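Local coordinates for protein ftsY (Mycoplasma mycoides, PDB 1ZU4) that serves as the receptor for the signal recognition particle, its helical-bundle and GTPase domains together forming the NG module of the SRP54 family, at residues E212-K215 against M216-I219; A200-L203 against Q204-T207. All coordinates share one frame; numbering follows the deposited sequence.

Contact 1 (E212-K215 against M216-I219)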
loop_
_atom_site.group_PDB
_atom_site.type_symbol
_atom_site.label_atom_id
_atom_site.label_comp_id
_atom_site.label_asym_id
_atom_site.label_seq_id
_atom_site.Cartn_x
_atom_site.Cartn_y
_atom_site.Cartn_z
ATOM N N GLU A 212 -1.532 -19.882 -12.709
ATOM C CA GLU A 212 -2.662 -19.070 -13.098
ATOM C C GLU A 212 -2.158 -17.675 -13.464
ATOM O O GLU A 212 -2.592 -17.100 -14.487
ATOM C CB GLU A 212 -3.706 -19.019 -11.956
ATOM C CG GLU A 212 -4.623 -20.276 -11.861
ATOM C CD GLU A 212 -5.402 -20.550 -13.171
ATOM O OE1 GLU A 212 -5.776 -19.604 -13.883
ATOM O OE2 GLU A 212 -5.650 -21.716 -13.508
ATOM N N LEU A 213 -1.253 -17.131 -12.642
ATOM C CA LEU A 213 -0.703 -15.794 -12.939
ATOM C C LEU A 213 0.012 -15.815 -14.272
ATOM O O LEU A 213 -0.031 -14.848 -15.016
ATOM C CB LEU A 213 0.272 -15.348 -11.848
ATOM C CG LEU A 213 -0.322 -14.997 -10.453
ATOM C CD1 LEU A 213 0.756 -14.608 -9.495
ATOM C CD2 LEU A 213 -1.322 -13.852 -10.596
ATOM N N GLU A 214 0.690 -16.921 -14.589
ATOM C CA GLU A 214 1.405 -16.975 -15.841
ATOM C C GLU A 214 0.401 -17.138 -17.014
ATOM O O GLU A 214 0.529 -16.464 -18.053
ATOM C CB GLU A 214 2.540 -18.029 -15.785
ATOM C CG GLU A 214 3.254 -18.257 -17.097
ATOM C CD GLU A 214 4.142 -17.103 -17.534
ATOM O OE1 GLU A 214 4.488 -16.263 -16.678
ATOM O OE2 GLU A 214 4.486 -17.025 -18.751
ATOM N N LYS A 215 -0.619 -17.978 -16.853
ATOM C CA LYS A 215 -1.703 -17.990 -17.860
ATOM C C LYS A 215 -2.252 -16.597 -18.119
ATOM O O LYS A 215 -2.420 -16.186 -19.274
ATOM C CB LYS A 215 -2.861 -18.898 -17.455
ATOM C CG LYS A 215 -2.649 -20.310 -17.731
ATOM C CD LYS A 215 -3.946 -21.089 -17.609
ATOM C CE LYS A 215 -4.031 -21.825 -16.290
ATOM N NZ LYS A 215 -4.873 -23.070 -16.429
ATOM N N MET A 216 -2.501 -15.854 -17.051
ATOM C CA MET A 216 -3.066 -14.490 -17.196
ATOM C C MET A 216 -2.110 -13.577 -17.973
ATOM O O MET A 216 -2.509 -12.860 -18.891
ATOM C CB MET A 216 -3.370 -13.914 -15.816
ATOM C CG MET A 216 -4.627 -14.517 -15.231
ATOM S SD MET A 216 -4.866 -13.917 -13.573
ATOM C CE MET A 216 -6.197 -14.897 -13.026
ATOM N N ASN A 217 -0.860 -13.560 -17.539
ATOM C CA ASN A 217 0.213 -12.854 -18.181
ATOM C C ASN A 217 0.280 -13.139 -19.681
ATOM O O ASN A 217 0.386 -12.219 -20.501
ATOM C CB ASN A 217 1.506 -13.309 -17.539
ATOM C CG ASN A 217 1.776 -12.633 -16.218
ATOM O OD1 ASN A 217 1.136 -11.624 -15.857
ATOM N ND2 ASN A 217 2.764 -13.175 -15.476
ATOM N N LYS A 218 0.216 -14.416 -20.030
ATOM C CA LYS A 218 0.256 -14.835 -21.427
ATOM C C LYS A 218 -0.935 -14.288 -22.213
ATOM O O LYS A 218 -0.790 -13.814 -23.327
ATOM C CB LYS A 218 0.358 -16.369 -21.512
ATOM C CG LYS A 218 1.786 -16.954 -21.138
ATOM C CD LYS A 218 2.877 -16.144 -21.923
ATOM C CE LYS A 218 4.041 -17.007 -22.420
ATOM N NZ LYS A 218 4.788 -16.333 -23.545
ATOM N N ILE A 219 -2.111 -14.295 -21.600
ATOM C CA ILE A 219 -3.286 -13.732 -22.266
ATOM C C ILE A 219 -3.133 -12.222 -22.515
ATOM O O ILE A 219 -3.476 -11.713 -23.612
ATOM C CB ILE A 219 -4.590 -13.981 -21.428
ATOM C CG1 ILE A 219 -5.054 -15.418 -21.661
ATOM C CG2 ILE A 219 -5.722 -13.073 -21.940
ATOM C CD1 ILE A 219 -5.927 -15.969 -20.618
#
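Helix 206-221 packs on the mainly parallel beta-sheet of the P-loop NTPase-like G domain, and at Glu212-Ile219 two of its turns join through four consecutive alpha-helical bonds, each from N-H of residue i+4 to C=O of residue i. Met216 N donates to Glu212 O at 2.9 Å, and Asn217 N reaches Leu213 O almost straight, with an N-H...O angle of 171°. The bond from Lys218 N to Glu214 O lies nearly along the C=O axis, while Ile219 N to Lys215 O closes the series at 3.0 Å. Side chains then fold back over these carbonyls. Asn217 has CG beside its own backbone N (chi1 -80°), which lays the amide carbon CG 3.1 Å from Leu213 O; ND2 also comes near that oxygen, but at an angle too poor for a hydrogen bond. Met216 runs back along the helix with its CG 3.4 Å from Glu212 O, its chain extended from there. The helix is two-sided, as expected of one laid against the sheet of an alpha/beta domain: Met216 goes inward to Met109 of the strand 106-111 and to Pro176 and Val180 at helix 176-189, and Asn217 also touches Met109. On the exposed side Glu214 bends at chi2 (71°), bringing its carboxylate forward to Asn217 and Lys218. There Glu214 OE2 meets the aliphatic part of Lys218 instead of its amine, lying 3.6 Å from Lys218 CG, while Glu214 OE1 stands 3.7 Å from Asn217 ND2 with carboxylate and amide planes nearly perpendicular. On another side of the helix Glu212 and Lys215 form a salt bridge, OE2 to NZ at 3.3 Å. Lys215 NZ also pairs with Asp175, just before helix 176-189, and Glu212 OE1 accepts a weak hydrogen bond from Ala177 N in its first turn.

Contact 2 (A200-L203 against Q204-T207)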
loop_
_atom_site.group_PDB
_atom_site.type_symbol
_atom_site.label_atom_id
_atom_site.label_comp_id
_atom_site.label_asym_id
_atom_site.label_seq_id
_atom_site.Cartn_x
_atom_site.Cartn_y
_atom_site.Cartn_z
ATOM N N ALA A 200 -6.965 -14.650 -6.595
ATOM C CA ALA A 200 -7.039 -15.325 -5.303
ATOM C C ALA A 200 -5.611 -15.509 -4.812
ATOM O O ALA A 200 -4.679 -15.503 -5.615
ATOM C CB ALA A 200 -7.748 -16.688 -5.448
ATOM N N GLY A 201 -5.433 -15.687 -3.511
ATOM C CA GLY A 201 -4.111 -15.986 -2.993
ATOM C C GLY A 201 -4.070 -16.794 -1.720
ATOM O O GLY A 201 -4.660 -16.411 -0.710
ATOM N N ARG A 202 -3.347 -17.912 -1.783
ATOM C CA ARG A 202 -2.980 -18.710 -0.605
ATOM C C ARG A 202 -1.581 -19.261 -0.844
ATOM O O ARG A 202 -1.351 -19.877 -1.876
ATOM C CB ARG A 202 -3.884 -19.928 -0.473
ATOM C CG ARG A 202 -5.312 -19.727 -0.091
ATOM C CD ARG A 202 -5.820 -21.112 0.184
ATOM N NE ARG A 202 -7.272 -21.205 0.276
ATOM C CZ ARG A 202 -7.932 -22.363 0.318
ATOM N NH1 ARG A 202 -7.281 -23.533 0.253
ATOM N NH2 ARG A 202 -9.253 -22.349 0.417
ATOM N N LEU A 203 -0.647 -19.069 0.081
ATOM C CA LEU A 203 0.676 -19.721 -0.041
ATOM C C LEU A 203 0.577 -21.233 -0.332
ATOM O O LEU A 203 1.347 -21.761 -1.133
ATOM C CB LEU A 203 1.521 -19.491 1.211
ATOM C CG LEU A 203 1.869 -18.058 1.653
ATOM C CD1 LEU A 203 2.779 -17.304 0.648
ATOM C CD2 LEU A 203 0.636 -17.268 1.946
ATOM N N GLN A 204 -0.399 -21.899 0.284
ATOM C CA GLN A 204 -0.661 -23.342 0.122
ATOM C C GLN A 204 -0.754 -23.784 -1.338
ATOM O O GLN A 204 -0.219 -24.846 -1.712
ATOM C CB GLN A 204 -1.991 -23.708 0.802
ATOM C CG GLN A 204 -2.420 -25.184 0.597
ATOM C CD GLN A 204 -3.941 -25.382 0.525
ATOM O OE1 GLN A 204 -4.621 -24.771 -0.313
ATOM N NE2 GLN A 204 -4.472 -26.255 1.389
ATOM N N ASN A 205 -1.480 -22.988 -2.130
ATOM C CA ASN A 205 -1.718 -23.278 -3.542
ATOM C C ASN A 205 -0.667 -22.606 -4.446
ATOM O O ASN A 205 -0.970 -22.292 -5.602
ATOM C CB ASN A 205 -3.115 -22.779 -3.992
ATOM C CG ASN A 205 -4.289 -23.599 -3.427
ATOM O OD1 ASN A 205 -4.236 -24.838 -3.287
ATOM N ND2 ASN A 205 -5.384 -22.896 -3.142
ATOM N N LYS A 206 0.542 -22.373 -3.931
ATOM C CA LYS A 206 1.630 -21.718 -4.694
ATOM C C LYS A 206 1.771 -22.090 -6.162
ATOM O O LYS A 206 1.889 -21.205 -7.002
ATOM C CB LYS A 206 2.983 -21.913 -4.023
ATOM C CG LYS A 206 4.123 -21.079 -4.651
ATOM C CD LYS A 206 5.428 -21.393 -3.953
ATOM C CE LYS A 206 6.556 -20.602 -4.539
ATOM N NZ LYS A 206 7.818 -20.724 -3.722
ATOM N N THR A 207 1.798 -23.385 -6.469
ATOM C CA THR A 207 2.108 -23.811 -7.831
ATOM C C THR A 207 0.972 -23.420 -8.729
ATOM O O THR A 207 1.206 -22.925 -9.833
ATOM C CB THR A 207 2.377 -25.377 -7.943
ATOM O OG1 THR A 207 1.252 -26.109 -7.408
ATOM C CG2 THR A 207 3.638 -25.783 -7.184
#
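Arg202 extends its side chain alongside that of Gln204, both pointing the same way, and the guanidinium meets the amide oxygen at its edge. NH1 donates to Gln204 OE1 at 3.0 Å, with the acceptor only 7° out of the guanidinium plane. Seen from the amide the approach is less regular, since NH1 is tilted 33° from the carbonyl plane and the two flat groups are turned well away from coplanarity. This pairing belongs to the turn that leads from strand 194-198 into helix 206-221 of the G domain, a strand-loop-helix connection in a fold of the P-loop NTPase class. Gln204 leaves the backbone with CG opposite its N and bends at chi2, which carries the amide to the arginine. Asn205, at the N-cap position, makes no capping bond with its side chain. Instead its amide runs beside Arg202, roughly parallel to the guanidinium, and Asn205 ND2 rests 3.8 Å from the methylene CD of Arg202. The backbone tightens beneath them: Asn205 N makes a weak bond to Arg202 O at 3.1 Å, and the chain then turns into the helix. On the loop side, Arg202 also packs on Asn114 and Phe144, and Asn114 OD1 accepts a weak hydrogen bond from Gly201 N. The first helical turn is entered as Lys206 N bonds to Leu203 O at 3.0 Å, the donor standing above the carbonyl plane, 57° out of it, and Lys206 CB lies 3.3 Å from the same oxygen.

In the fold
From the N terminus, the chain passes through the helical bundle and much of the G-domain sheet before strand 194-198 ends and contact 2 begins. Contact 2 closes the short turn from Arg202 to Lys206 that starts helix 206-221; contact 1 follows in series along the same helix, and neither encloses nor crosses the other. Their centres are 15 Å apart, with nearest atoms about 5 Å apart and no direct touch. The helix is thus placed differently along its length: the loop before it rests on Asn114 and Phe144, from the loops after strands 106-111 and 136-140, and its later turns on helix 176-189 and strand 106-111. Strand 230-236 then returns the chain to the sheet.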